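Anthranilate synthase component I (Streptococcus pneumoniae serotype 4, PDB 5KCK) is an enzyme subunit of the anthranilate synthase component 1 family, with a mixed helix-and-sheet fold built round large antiparallel sheets. Local coordinates at residues A[181-187]-A[217-223]; A[213-217]-A[382-387]; A[229-233]-A[252-256]. All coordinates share one frame; numbering follows the deposited sequence.

Contact 1 of 3, residues A[181-187]-A[217-223]; sequences PLDFKPH and RFSAEVT
Lys185 and Ser219 form an antiparallel hydrogen-bonded pair, Lys185 N reaching Ser219 O at 2.8 Å with a nearly straight N-H...O angle of 172° and Ser219 N answering to Lys185 O, while Pro186 and Phe218 follow as a non-hydrogen-bonded pair. His187 N then donates to Arg217 O at 3.1 Å, and a water also donates to that carbonyl. The imidazole of His187 is met at its edge and over one face. At the edge, in the ring plane, His187 NE2 lies 2.7 Å from Ser219 OG on an almost linear path; Ser219 chi1 of 69° sets OG between the backbone N and the carbonyl carbon, where it meets the ring. Over one face sits the aliphatic part of Arg217, CG being 3.8 Å from the His187 ring centroid in a CH-pi contact. The guanidinium itself stands 83° to the imidazole, so it does not stack, and its NH2 goes on to Lys386 O.

This is an edge pairing: the short strand 185-186 lies along the long strand 211-221, which is hydrogen-bonded to strand 418-427 as well. Phe218 and Phe184 both reach Val421 of that strand and Lys445 of helix 433-446. Ala220 CB rests over one face of the Phe184 ring, 4.1 Å from its centroid, and the edge of that ring is directed at Ser219 N. Pro186 CB touches Phe218 CE2 at 3.9 Å. Toward Asp183 the two chains draw apart, and a water accepting from Glu221 N and donating to Asp183 O takes the place of a direct bond. There Leu182 bridges the divergence, its CB 3.7 Å from Ala220 CB and its CD2 branch 3.6 Å from Thr223 CG2.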
ATOM      1  N   PRO A 181      -7.871  24.475 -12.558  1.00 60.69           N
ATOM      2  CA  PRO A 181      -9.046  23.764 -13.071  1.00 59.96           C
ATOM      3  C   PRO A 181      -9.482  24.271 -14.440  1.00 56.09           C
ATOM      4  O   PRO A 181      -9.402  25.460 -14.756  1.00 57.33           O
ATOM      5  CB  PRO A 181     -10.118  24.038 -12.007  1.00 60.41           C
ATOM      6  CG  PRO A 181      -9.668  25.298 -11.286  1.00 62.43           C
ATOM      7  CD  PRO A 181      -8.248  25.628 -11.719  1.00 62.99           C
ATOM      8  N   LEU A 182      -9.960  23.337 -15.254  1.00 48.03           N
ATOM      9  CA  LEU A 182     -10.304  23.611 -16.640  1.00 45.88           C
ATOM     10  C   LEU A 182     -11.776  23.979 -16.788  1.00 49.11           C
ATOM     11  O   LEU A 182     -12.643  23.485 -16.060  1.00 46.79           O
ATOM     12  CB  LEU A 182      -9.988  22.395 -17.508  1.00 51.08           C
ATOM     13  CG  LEU A 182      -8.529  21.954 -17.513  1.00 47.35           C
ATOM     14  CD1 LEU A 182      -8.432  20.458 -17.772  1.00 51.93           C
ATOM     15  CD2 LEU A 182      -7.772  22.727 -18.564  1.00 39.79           C
ATOM     16  N   ASP A 183     -12.053  24.853 -17.750  1.00 50.91           N
ATOM     17  CA  ASP A 183     -13.420  25.228 -18.098  1.00 51.21           C
ATOM     18  C   ASP A 183     -13.825  24.428 -19.332  1.00 46.40           C
ATOM     19  O   ASP A 183     -13.548  24.829 -20.466  1.00 43.01           O
ATOM     20  CB  ASP A 183     -13.536  26.728 -18.334  1.00 48.36           C
ATOM     21  CG  ASP A 183     -14.969  27.161 -18.613  1.00 59.34           C
ATOM     22  OD1 ASP A 183     -15.892  26.354 -18.361  1.00 52.16           O
ATOM     23  OD2 ASP A 183     -15.176  28.310 -19.071  1.00 71.09           O
ATOM     24  N   PHE A 184     -14.496  23.300 -19.106  1.00 44.30           N
ATOM     25  CA  PHE A 184     -14.867  22.399 -20.189  1.00 42.44           C
ATOM     26  C   PHE A 184     -16.122  22.890 -20.900  1.00 49.57           C
ATOM     27  O   PHE A 184     -17.105  23.267 -20.257  1.00 62.44           O
ATOM     28  CB  PHE A 184     -15.084  20.989 -19.648  1.00 41.50           C
ATOM     29  CG  PHE A 184     -13.812  20.227 -19.430  1.00 37.98           C
ATOM     30  CD1 PHE A 184     -13.217  19.539 -20.474  1.00 37.58           C
ATOM     31  CD2 PHE A 184     -13.207  20.202 -18.188  1.00 45.37           C
ATOM     32  CE1 PHE A 184     -12.037  18.829 -20.280  1.00 36.29           C
ATOM     33  CE2 PHE A 184     -12.026  19.500 -17.987  1.00 47.25           C
ATOM     34  CZ  PHE A 184     -11.444  18.811 -19.036  1.00 44.77           C
ATOM     35  N   LYS A 185     -16.084  22.883 -22.233  1.00 38.99           N
ATOM     36  CA  LYS A 185     -17.231  23.286 -23.026  1.00 42.83           C
ATOM     37  C   LYS A 185     -17.765  22.098 -23.817  1.00 39.96           C
ATOM     38  O   LYS A 185     -16.979  21.285 -24.314  1.00 38.51           O
ATOM     39  CB  LYS A 185     -16.864  24.417 -23.995  1.00 48.34           C
ATOM     40  CG  LYS A 185     -16.105  25.589 -23.360  1.00 48.05           C
ATOM     41  CD  LYS A 185     -17.010  26.474 -22.524  1.00 51.38           C
ATOM     42  CE  LYS A 185     -16.296  27.752 -22.098  1.00 58.22           C
ATOM     43  NZ  LYS A 185     -17.229  28.734 -21.466  1.00 69.50           N
ATOM     44  N   PRO A 186     -19.082  21.968 -23.955  1.00 39.07           N
ATOM     45  CA  PRO A 186     -19.632  20.819 -24.682  1.00 39.58           C
ATOM     46  C   PRO A 186     -19.372  20.934 -26.175  1.00 46.20           C
ATOM     47  O   PRO A 186     -19.239  22.028 -26.724  1.00 49.19           O
ATOM     48  CB  PRO A 186     -21.130  20.889 -24.374  1.00 38.73           C
ATOM     49  CG  PRO A 186     -21.389  22.356 -24.150  1.00 42.09           C
ATOM     50  CD  PRO A 186     -20.132  22.894 -23.490  1.00 36.32           C
ATOM     51  N   HIS A 187     -19.288  19.782 -26.838  1.00 37.94           N
ATOM     52  CA  HIS A 187     -19.105  19.796 -28.279  1.00 37.53           C
ATOM     53  C   HIS A 187     -20.417  19.733 -29.046  1.00 46.37           C
ATOM     54  O   HIS A 187     -20.425  20.007 -30.250  1.00 52.15           O
ATOM     55  CB  HIS A 187     -18.191  18.648 -28.713  1.00 31.42           C
ATOM     56  CG  HIS A 187     -16.741  18.929 -28.480  1.00 38.35           C
ATOM     57  ND1 HIS A 187     -15.742  18.391 -29.260  1.00 36.14           N
ATOM     58  CD2 HIS A 187     -16.122  19.703 -27.556  1.00 38.76           C
ATOM     59  CE1 HIS A 187     -14.568  18.817 -28.827  1.00 36.41           C
ATOM     60  NE2 HIS A 187     -14.771  19.615 -27.793  1.00 38.82           N
ATOM     61  N   ARG A 217     -18.678  14.568 -25.975  1.00 29.34           N
ATOM     62  CA  ARG A 217     -17.315  15.023 -25.776  1.00 27.37           C
ATOM     63  C   ARG A 217     -17.334  16.425 -25.172  1.00 35.77           C
ATOM     64  O   ARG A 217     -18.277  17.195 -25.385  1.00 29.62           O
ATOM     65  CB  ARG A 217     -16.550  15.001 -27.097  1.00 29.83           C
ATOM     66  CG  ARG A 217     -15.144  15.557 -27.048  1.00 29.92           C
ATOM     67  CD  ARG A 217     -14.464  15.307 -28.373  1.00 28.08           C
ATOM     68  NE  ARG A 217     -14.302  13.880 -28.608  1.00 28.91           N
ATOM     69  CZ  ARG A 217     -14.005  13.340 -29.784  1.00 31.70           C
ATOM     70  NH1 ARG A 217     -13.847  14.116 -30.851  1.00 29.28           N
ATOM     71  NH2 ARG A 217     -13.864  12.023 -29.894  1.00 24.36           N
ATOM     72  N   PHE A 218     -16.305  16.726 -24.379  1.00 27.74           N
ATOM     73  CA  PHE A 218     -16.110  18.041 -23.786  1.00 28.62           C
ATOM     74  C   PHE A 218     -14.639  18.395 -23.914  1.00 33.88           C
ATOM     75  O   PHE A 218     -13.783  17.507 -23.937  1.00 29.87           O
ATOM     76  CB  PHE A 218     -16.529  18.082 -22.306  1.00 33.57           C
ATOM     77  CG  PHE A 218     -17.943  17.636 -22.059  1.00 34.27           C
ATOM     78  CD1 PHE A 218     -18.249  16.282 -21.962  1.00 38.40           C
ATOM     79  CD2 PHE A 218     -18.964  18.565 -21.929  1.00 36.15           C
ATOM     80  CE1 PHE A 218     -19.554  15.862 -21.744  1.00 38.10           C
ATOM     81  CE2 PHE A 218     -20.271  18.157 -21.714  1.00 35.99           C
ATOM     82  CZ  PHE A 218     -20.566  16.802 -21.618  1.00 34.55           C
ATOM     83  N   SER A 219     -14.338  19.688 -24.006  1.00 28.91           N
ATOM     84  CA  SER A 219     -12.933  20.060 -24.078  1.00 32.13           C
ATOM     85  C   SER A 219     -12.709  21.448 -23.495  1.00 29.63           C
ATOM     86  O   SER A 219     -13.623  22.265 -23.402  1.00 30.99           O
ATOM     87  CB  SER A 219     -12.396  19.973 -25.515  1.00 33.68           C
ATOM     88  OG  SER A 219     -12.945  20.970 -26.353  1.00 29.64           O
ATOM     89  N   ALA A 220     -11.464  21.690 -23.083  1.00 31.06           N
ATOM     90  CA  ALA A 220     -11.051  22.957 -22.499  1.00 33.77           C
ATOM     91  C   ALA A 220      -9.644  23.307 -22.960  1.00 35.01           C
ATOM     92  O   ALA A 220      -8.830  22.425 -23.248  1.00 30.65           O
ATOM     93  CB  ALA A 220     -11.074  22.910 -20.967  1.00 37.80           C
ATOM     94  N   GLU A 221      -9.370  24.609 -23.017  1.00 31.45           N
ATOM     95  CA  GLU A 221      -8.004  25.086 -23.195  1.00 31.49           C
ATOM     96  C   GLU A 221      -7.138  24.616 -22.033  1.00 34.04           C
ATOM     97  O   GLU A 221      -7.486  24.827 -20.868  1.00 36.98           O
ATOM     98  CB  GLU A 221      -7.996  26.612 -23.267  1.00 33.39           C
ATOM     99  CG  GLU A 221      -8.800  27.199 -24.403  1.00 47.86           C
ATOM    100  CD  GLU A 221      -8.907  28.706 -24.295  1.00 62.41           C
ATOM    101  OE1 GLU A 221      -9.570  29.185 -23.352  1.00 67.62           O
ATOM    102  OE2 GLU A 221      -8.314  29.413 -25.138  1.00 68.07           O
ATOM    103  N   VAL A 222      -6.008  23.974 -22.342  1.00 34.03           N
ATOM    104  CA  VAL A 222      -5.186  23.399 -21.279  1.00 35.00           C
ATOM    105  C   VAL A 222      -4.631  24.516 -20.411  1.00 41.13           C
ATOM    106  O   VAL A 222      -4.136  25.532 -20.913  1.00 42.64           O
ATOM    107  CB  VAL A 222      -4.055  22.520 -21.841  1.00 36.23           C
ATOM    108  CG1 VAL A 222      -4.623  21.348 -22.609  1.00 39.70           C
ATOM    109  CG2 VAL A 222      -3.099  23.329 -22.722  1.00 44.27           C
ATOM    110  N   THR A 223      -4.751  24.346 -19.103  1.00 52.42           N
ATOM    111  CA  THR A 223      -4.093  25.205 -18.136  1.00 56.37           C
ATOM    112  C   THR A 223      -3.498  24.310 -17.064  1.00 55.41           C
ATOM    113  O   THR A 223      -4.010  23.220 -16.791  1.00 58.88           O
ATOM    114  CB  THR A 223      -5.062  26.230 -17.526  1.00 65.49           C
ATOM    115  OG1 THR A 223      -4.405  26.958 -16.482  1.00 68.30           O
ATOM    116  CG2 THR A 223      -6.293  25.537 -16.961  1.00 69.01           C
TER
HETATM  117  O   HOH W   1     -11.901  26.264 -22.030  1.00 38.36           O
HETATM  118  O   HOH W   2     -20.958  17.811 -25.892  1.00 42.83           O

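Contact 2 of 3, residues A[213-217]-A[382-387]; sequences VLSQR and LETEKR
Ser215 meets the carboxylate of Glu383 with both its donors, and they approach OE2 from different directions. The backbone Ser215 N, 2.9 Å from Glu383 OE2, comes in on the anti side, whereas Ser215 OG, 2.8 Å from the same oxygen, lies above the carboxylate plane, 53° out of it. Arg387 takes the carboxylate side-on, its NE on Glu383 OE1 at 2.9 Å and its NH2 on Glu383 OE2 at 2.8 Å, with both oxygens close to the guanidinium plane. The same NH2 makes a weak bond to Val213 O, and NH1 is held by Val367 O, so every nitrogen of the group has a partner.

Arg217 reaches the loop farther along. Its chain bends at chi3 (-65°), which brings NH2 to 2.8 Å from Lys386 O, at the guanidinium edge and slightly tilted from its plane; a water links NH1 to that carbonyl too. The carboxylate of Glu385 is turned 60° to this guanidinium, and its OE2 makes only a weak salt bridge with NH1, while Thr115 and His187 also bond to it. Leu214 CD2 and Leu382 CD1, 3.8 Å apart, are the apolar part of this join between strand 211-221 and the end of helix 372-382 with the loop that follows.

Three donors converging on one buried oxygen would probably favour negative charge on Glu383, balanced by Arg387.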
ATOM      1  N   VAL A 213     -24.841   2.733 -26.930  1.00 29.87           N
ATOM      2  CA  VAL A 213     -24.113   3.660 -26.075  1.00 31.17           C
ATOM      3  C   VAL A 213     -23.806   4.909 -26.890  1.00 36.07           C
ATOM      4  O   VAL A 213     -23.013   4.868 -27.834  1.00 39.20           O
ATOM      5  CB  VAL A 213     -22.840   3.029 -25.500  1.00 33.06           C
ATOM      6  CG1 VAL A 213     -22.145   4.010 -24.580  1.00 32.77           C
ATOM      7  CG2 VAL A 213     -23.171   1.740 -24.743  1.00 28.11           C
ATOM      8  N   LEU A 214     -24.451   6.019 -26.535  1.00 33.56           N
ATOM      9  CA  LEU A 214     -24.186   7.321 -27.135  1.00 37.66           C
ATOM     10  C   LEU A 214     -23.356   8.167 -26.174  1.00 29.18           C
ATOM     11  O   LEU A 214     -23.587   8.153 -24.960  1.00 35.55           O
ATOM     12  CB  LEU A 214     -25.496   8.042 -27.477  1.00 31.44           C
ATOM     13  CG  LEU A 214     -26.403   7.337 -28.487  1.00 42.21           C
ATOM     14  CD1 LEU A 214     -27.747   8.054 -28.622  1.00 47.58           C
ATOM     15  CD2 LEU A 214     -25.715   7.221 -29.839  1.00 40.79           C
ATOM     16  N   SER A 215     -22.404   8.920 -26.719  1.00 31.47           N
ATOM     17  CA  SER A 215     -21.445   9.653 -25.908  1.00 27.89           C
ATOM     18  C   SER A 215     -21.431  11.136 -26.260  1.00 37.77           C
ATOM     19  O   SER A 215     -21.842  11.548 -27.348  1.00 34.98           O
ATOM     20  CB  SER A 215     -20.033   9.072 -26.063  1.00 31.01           C
ATOM     21  OG  SER A 215     -19.513   9.303 -27.360  1.00 30.59           O
ATOM     22  N   GLN A 216     -20.960  11.935 -25.303  1.00 32.55           N
ATOM     23  CA  GLN A 216     -20.701  13.357 -25.480  1.00 34.05           C
ATOM     24  C   GLN A 216     -19.234  13.633 -25.220  1.00 30.89           C
ATOM     25  O   GLN A 216     -18.635  13.045 -24.316  1.00 29.93           O
ATOM     26  CB  GLN A 216     -21.483  14.228 -24.510  1.00 36.99           C
ATOM     27  CG  GLN A 216     -22.905  14.510 -24.827  1.00 48.95           C
ATOM     28  CD  GLN A 216     -23.433  15.604 -23.921  1.00 48.17           C
ATOM     29  OE1 GLN A 216     -24.200  15.348 -22.994  1.00 47.29           O
ATOM     30  NE2 GLN A 216     -22.993  16.831 -24.169  1.00 43.08           N
ATOM     31  N   ARG A 217     -18.678  14.568 -25.975  1.00 29.34           N
ATOM     32  CA  ARG A 217     -17.315  15.023 -25.776  1.00 27.37           C
ATOM     33  C   ARG A 217     -17.334  16.425 -25.172  1.00 35.77           C
ATOM     34  O   ARG A 217     -18.277  17.195 -25.385  1.00 29.62           O
ATOM     35  CB  ARG A 217     -16.550  15.001 -27.097  1.00 29.83           C
ATOM     36  CG  ARG A 217     -15.144  15.557 -27.048  1.00 29.92           C
ATOM     37  CD  ARG A 217     -14.464  15.307 -28.373  1.00 28.08           C
ATOM     38  NE  ARG A 217     -14.302  13.880 -28.608  1.00 28.91           N
ATOM     39  CZ  ARG A 217     -14.005  13.340 -29.784  1.00 31.70           C
ATOM     40  NH1 ARG A 217     -13.847  14.116 -30.851  1.00 29.28           N
ATOM     41  NH2 ARG A 217     -13.864  12.023 -29.894  1.00 24.36           N
ATOM     42  N   LEU A 382     -25.460   8.846 -35.603  1.00 41.92           N
ATOM     43  CA  LEU A 382     -25.876   9.831 -34.614  1.00 40.17           C
ATOM     44  C   LEU A 382     -24.733  10.700 -34.110  1.00 37.77           C
ATOM     45  O   LEU A 382     -24.855  11.924 -34.080  1.00 36.94           O
ATOM     46  CB  LEU A 382     -26.542   9.115 -33.436  1.00 37.09           C
ATOM     47  CG  LEU A 382     -27.743   8.281 -33.854  1.00 40.66           C
ATOM     48  CD1 LEU A 382     -28.247   7.465 -32.681  1.00 46.98           C
ATOM     49  CD2 LEU A 382     -28.833   9.195 -34.394  1.00 42.55           C
ATOM     50  N   GLU A 383     -23.622  10.109 -33.691  1.00 35.01           N
ATOM     51  CA  GLU A 383     -22.501  10.916 -33.231  1.00 37.45           C
ATOM     52  C   GLU A 383     -21.869  11.652 -34.405  1.00 40.26           C
ATOM     53  O   GLU A 383     -21.821  11.140 -35.528  1.00 36.92           O
ATOM     54  CB  GLU A 383     -21.469  10.046 -32.516  1.00 30.78           C
ATOM     55  CG  GLU A 383     -21.969   9.501 -31.183  1.00 32.78           C
ATOM     56  CD  GLU A 383     -20.901   8.750 -30.412  1.00 36.14           C
ATOM     57  OE1 GLU A 383     -19.767   8.633 -30.930  1.00 33.19           O
ATOM     58  OE2 GLU A 383     -21.195   8.278 -29.284  1.00 31.22           O
ATOM     59  N   THR A 384     -21.406  12.873 -34.145  1.00 34.50           N
ATOM     60  CA  THR A 384     -20.892  13.746 -35.189  1.00 37.61           C
ATOM     61  C   THR A 384     -19.374  13.875 -35.167  1.00 35.68           C
ATOM     62  O   THR A 384     -18.816  14.576 -36.016  1.00 39.14           O
ATOM     63  CB  THR A 384     -21.535  15.134 -35.075  1.00 42.04           C
ATOM     64  OG1 THR A 384     -21.210  15.712 -33.804  1.00 43.98           O
ATOM     65  CG2 THR A 384     -23.041  15.018 -35.184  1.00 37.83           C
ATOM     66  N   GLU A 385     -18.695  13.211 -34.239  1.00 31.42           N
ATOM     67  CA  GLU A 385     -17.246  13.252 -34.135  1.00 37.22           C
ATOM     68  C   GLU A 385     -16.717  11.833 -34.053  1.00 31.86           C
ATOM     69  O   GLU A 385     -17.269  11.004 -33.326  1.00 36.35           O
ATOM     70  CB  GLU A 385     -16.780  14.024 -32.892  1.00 38.46           C
ATOM     71  CG  GLU A 385     -17.184  15.484 -32.835  1.00 57.21           C
ATOM     72  CD  GLU A 385     -16.817  16.121 -31.501  1.00 61.77           C
ATOM     73  OE1 GLU A 385     -17.556  15.910 -30.512  1.00 59.39           O
ATOM     74  OE2 GLU A 385     -15.778  16.812 -31.439  1.00 58.18           O
ATOM     75  N   LYS A 386     -15.642  11.563 -34.789  1.00 31.41           N
ATOM     76  CA  LYS A 386     -14.937  10.295 -34.654  1.00 28.57           C
ATOM     77  C   LYS A 386     -14.525  10.086 -33.200  1.00 30.62           C
ATOM     78  O   LYS A 386     -14.041  11.007 -32.537  1.00 28.95           O
ATOM     79  CB  LYS A 386     -13.708  10.292 -35.562  1.00 27.47           C
ATOM     80  CG  LYS A 386     -12.859   9.047 -35.497  1.00 26.34           C
ATOM     81  CD  LYS A 386     -11.745   9.141 -36.523  1.00 30.15           C
ATOM     82  CE  LYS A 386     -10.844   7.922 -36.473  1.00 28.49           C
ATOM     83  NZ  LYS A 386      -9.589   8.183 -37.236  1.00 36.28           N
ATOM     84  N   ARG A 387     -14.739   8.868 -32.700  1.00 24.88           N
ATOM     85  CA  ARG A 387     -14.460   8.594 -31.292  1.00 28.47           C
ATOM     86  C   ARG A 387     -12.968   8.639 -30.996  1.00 28.11           C
ATOM     87  O   ARG A 387     -12.552   9.219 -29.985  1.00 28.68           O
ATOM     88  CB  ARG A 387     -15.054   7.243 -30.888  1.00 23.15           C
ATOM     89  CG  ARG A 387     -16.548   7.339 -30.650  1.00 24.03           C
ATOM     90  CD  ARG A 387     -17.170   6.027 -30.255  1.00 23.74           C
ATOM     91  NE  ARG A 387     -18.510   6.264 -29.730  1.00 26.95           N
ATOM     92  CZ  ARG A 387     -19.191   5.378 -29.020  1.00 29.99           C
ATOM     93  NH1 ARG A 387     -18.652   4.193 -28.757  1.00 23.63           N
ATOM     94  NH2 ARG A 387     -20.404   5.676 -28.571  1.00 25.65           N
TER
HETATM   95  O   HOH W   3     -12.897  13.294 -33.305  1.00 32.24           O

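Contact 3 of 3, residues A[229-233]-A[252-256]; sequences FYRNL and IIGAS
Leu233 N donates to Phe229 O at 2.7 Å, an ordinary i to i+4 bond of helix 226-236 between residues one turn apart, with both their CB atoms directed toward strand 250-254. The helix and strand segments run nearly along each other, their axes 9.2 Å apart and inclined by 19°, as befits a helix laid on a sheet. Ile253 is the meeting point. Its CG2 branch, placed anti to the backbone N, goes in among three side chains: Tyr230 CD1 at 3.8 Å from Ile253 CG2, Phe229 CD2 at 4.1 Å from it and in contact by the ring edge, and Leu233 CD2 a little farther off.

Leu233 uses that CD2 branch on two more neighbours, lying 3.8 Å from Ala255 CB and equally close to Gly254 C. Strand 250-254 forms a hairpin with strand 242-246, and Leu242 of that partner touches both Tyr230 and Ala255. The hydroxyl of Tyr230 finds its partner elsewhere, OH bonding to Glu30 of the second subunit.

Between helix and strand the adhesion is therefore apolar, resting on methyl groups and aromatic rings, while the one polar tip among the touching side chains is bonded across the dimer interface.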
ATOM      1  N   PHE A 229      -1.662  16.697 -12.925  1.00 33.99           N
ATOM      2  CA  PHE A 229      -2.992  16.098 -12.964  1.00 32.35           C
ATOM      3  C   PHE A 229      -2.907  14.584 -12.793  1.00 31.48           C
ATOM      4  O   PHE A 229      -3.673  13.996 -12.016  1.00 29.39           O
ATOM      5  CB  PHE A 229      -3.692  16.467 -14.272  1.00 31.20           C
ATOM      6  CG  PHE A 229      -5.032  15.808 -14.448  1.00 38.18           C
ATOM      7  CD1 PHE A 229      -6.167  16.352 -13.869  1.00 41.42           C
ATOM      8  CD2 PHE A 229      -5.158  14.653 -15.194  1.00 35.25           C
ATOM      9  CE1 PHE A 229      -7.399  15.748 -14.030  1.00 45.18           C
ATOM     10  CE2 PHE A 229      -6.393  14.044 -15.362  1.00 37.21           C
ATOM     11  CZ  PHE A 229      -7.510  14.592 -14.779  1.00 42.75           C
ATOM     12  N   TYR A 230      -1.960  13.937 -13.486  1.00 28.53           N
ATOM     13  CA  TYR A 230      -1.773  12.498 -13.302  1.00 20.91           C
ATOM     14  C   TYR A 230      -1.412  12.169 -11.858  1.00 32.04           C
ATOM     15  O   TYR A 230      -1.967  11.231 -11.277  1.00 21.42           O
ATOM     16  CB  TYR A 230      -0.705  11.956 -14.256  1.00 20.04           C
ATOM     17  CG  TYR A 230      -0.526  10.450 -14.129  1.00 30.77           C
ATOM     18  CD1 TYR A 230      -1.522   9.579 -14.556  1.00 29.14           C
ATOM     19  CD2 TYR A 230       0.620   9.901 -13.564  1.00 23.36           C
ATOM     20  CE1 TYR A 230      -1.384   8.201 -14.431  1.00 21.72           C
ATOM     21  CE2 TYR A 230       0.769   8.521 -13.430  1.00 22.11           C
ATOM     22  CZ  TYR A 230      -0.239   7.676 -13.871  1.00 26.79           C
ATOM     23  OH  TYR A 230      -0.113   6.308 -13.753  1.00 27.78           O
ATOM     24  N   ARG A 231      -0.495  12.942 -11.255  1.00 22.00           N
ATOM     25  CA  ARG A 231      -0.115  12.687  -9.867  1.00 26.96           C
ATOM     26  C   ARG A 231      -1.323  12.763  -8.946  1.00 28.81           C
ATOM     27  O   ARG A 231      -1.447  11.973  -8.000  1.00 26.28           O
ATOM     28  CB  ARG A 231       0.962  13.678  -9.412  1.00 23.36           C
ATOM     29  CG  ARG A 231       2.295  13.549 -10.149  1.00 22.71           C
ATOM     30  CD  ARG A 231       3.230  14.703  -9.763  1.00 23.61           C
ATOM     31  NE  ARG A 231       3.489  14.705  -8.326  1.00 24.56           N
ATOM     32  CZ  ARG A 231       4.059  15.706  -7.663  1.00 36.82           C
ATOM     33  NH1 ARG A 231       4.431  16.813  -8.298  1.00 26.02           N
ATOM     34  NH2 ARG A 231       4.244  15.599  -6.358  1.00 26.63           N
ATOM     35  N   ASN A 232      -2.229  13.701  -9.207  1.00 28.81           N
ATOM     36  CA  ASN A 232      -3.416  13.791  -8.368  1.00 28.03           C
ATOM     37  C   ASN A 232      -4.409  12.691  -8.709  1.00 32.56           C
ATOM     38  O   ASN A 232      -5.086  12.161  -7.819  1.00 32.85           O
ATOM     39  CB  ASN A 232      -4.071  15.162  -8.512  1.00 29.06           C
ATOM     40  CG  ASN A 232      -5.154  15.389  -7.471  1.00 41.81           C
ATOM     41  OD1 ASN A 232      -4.886  15.361  -6.263  1.00 44.33           O
ATOM     42  ND2 ASN A 232      -6.384  15.598  -7.928  1.00 38.70           N
ATOM     43  N   LEU A 233      -4.488  12.331  -9.991  1.00 23.40           N
ATOM     44  CA  LEU A 233      -5.432  11.311 -10.434  1.00 27.00           C
ATOM     45  C   LEU A 233      -5.152   9.969  -9.771  1.00 29.38           C
ATOM     46  O   LEU A 233      -6.079   9.283  -9.324  1.00 32.08           O
ATOM     47  CB  LEU A 233      -5.370  11.178 -11.958  1.00 23.73           C
ATOM     48  CG  LEU A 233      -6.399  10.231 -12.585  1.00 30.91           C
ATOM     49  CD1 LEU A 233      -7.816  10.763 -12.372  1.00 27.67           C
ATOM     50  CD2 LEU A 233      -6.112  10.016 -14.064  1.00 22.24           C
ATOM     51  N   ILE A 252      -1.959  11.067 -23.413  1.00 23.43           N
ATOM     52  CA  ILE A 252      -3.142  10.326 -22.999  1.00 28.75           C
ATOM     53  C   ILE A 252      -3.004  10.048 -21.508  1.00 26.45           C
ATOM     54  O   ILE A 252      -1.987   9.498 -21.062  1.00 23.51           O
ATOM     55  CB  ILE A 252      -3.306   9.035 -23.813  1.00 28.22           C
ATOM     56  CG1 ILE A 252      -3.587   9.381 -25.281  1.00 22.11           C
ATOM     57  CG2 ILE A 252      -4.427   8.166 -23.255  1.00 22.44           C
ATOM     58  CD1 ILE A 252      -3.690   8.174 -26.158  1.00 27.60           C
ATOM     59  N   ILE A 253      -4.000  10.470 -20.735  1.00 24.89           N
ATOM     60  CA  ILE A 253      -3.977  10.360 -19.281  1.00 25.62           C
ATOM     61  C   ILE A 253      -5.291   9.740 -18.839  1.00 30.83           C
ATOM     62  O   ILE A 253      -6.364  10.273 -19.149  1.00 26.64           O
ATOM     63  CB  ILE A 253      -3.781  11.722 -18.600  1.00 26.88           C
ATOM     64  CG1 ILE A 253      -2.701  12.536 -19.317  1.00 26.66           C
ATOM     65  CG2 ILE A 253      -3.437  11.528 -17.126  1.00 35.39           C
ATOM     66  CD1 ILE A 253      -2.541  13.968 -18.781  1.00 31.98           C
ATOM     67  N   GLY A 254      -5.221   8.637 -18.102  1.00 25.75           N
ATOM     68  CA  GLY A 254      -6.472   7.988 -17.764  1.00 29.57           C
ATOM     69  C   GLY A 254      -6.390   7.096 -16.551  1.00 33.94           C
ATOM     70  O   GLY A 254      -5.312   6.741 -16.070  1.00 26.05           O
ATOM     71  N   ALA A 255      -7.584   6.728 -16.076  1.00 27.16           N
ATOM     72  CA  ALA A 255      -7.774   5.898 -14.896  1.00 27.70           C
ATOM     73  C   ALA A 255      -8.942   4.939 -15.146  1.00 32.06           C
ATOM     74  O   ALA A 255      -9.929   4.906 -14.418  1.00 33.04           O
ATOM     75  CB  ALA A 255      -8.028   6.758 -13.661  1.00 29.30           C
ATOM     76  N   SER A 256      -8.845   4.162 -16.214  1.00 26.46           N
ATOM     77  CA  SER A 256      -9.919   3.235 -16.560  1.00 31.54           C
ATOM     78  C   SER A 256     -10.039   2.140 -15.508  1.00 32.06           C
ATOM     79  O   SER A 256      -9.045   1.479 -15.192  1.00 34.25           O
ATOM     80  CB  SER A 256      -9.674   2.598 -17.917  1.00 25.09           C
ATOM     81  OG  SER A 256     -10.657   1.609 -18.160  1.00 30.91           O
TER

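Overall arrangement
Contacts 1 and 2 share strand 211-221 and Arg217, and lie on the same side of the chain's centre with their own centres 16 Å apart. They are joined directly, His187 ND1 lying 2.7 Å from Glu385 OE2 in a probable hydrogen bond, so the residue just after strand 185-186 meets the loop that carries Glu385. Contact 3 reaches the same sheet, through strand 250-254, but is separate: its nearest atoms are about 6 Å from contact 1 and about 10 Å from contact 2. Helix 226-236 follows strand 211-221 after a short link. A glycerol, probably from the crystallisation liquor, lies about 5 Å from the Val222 side chain in contact 1.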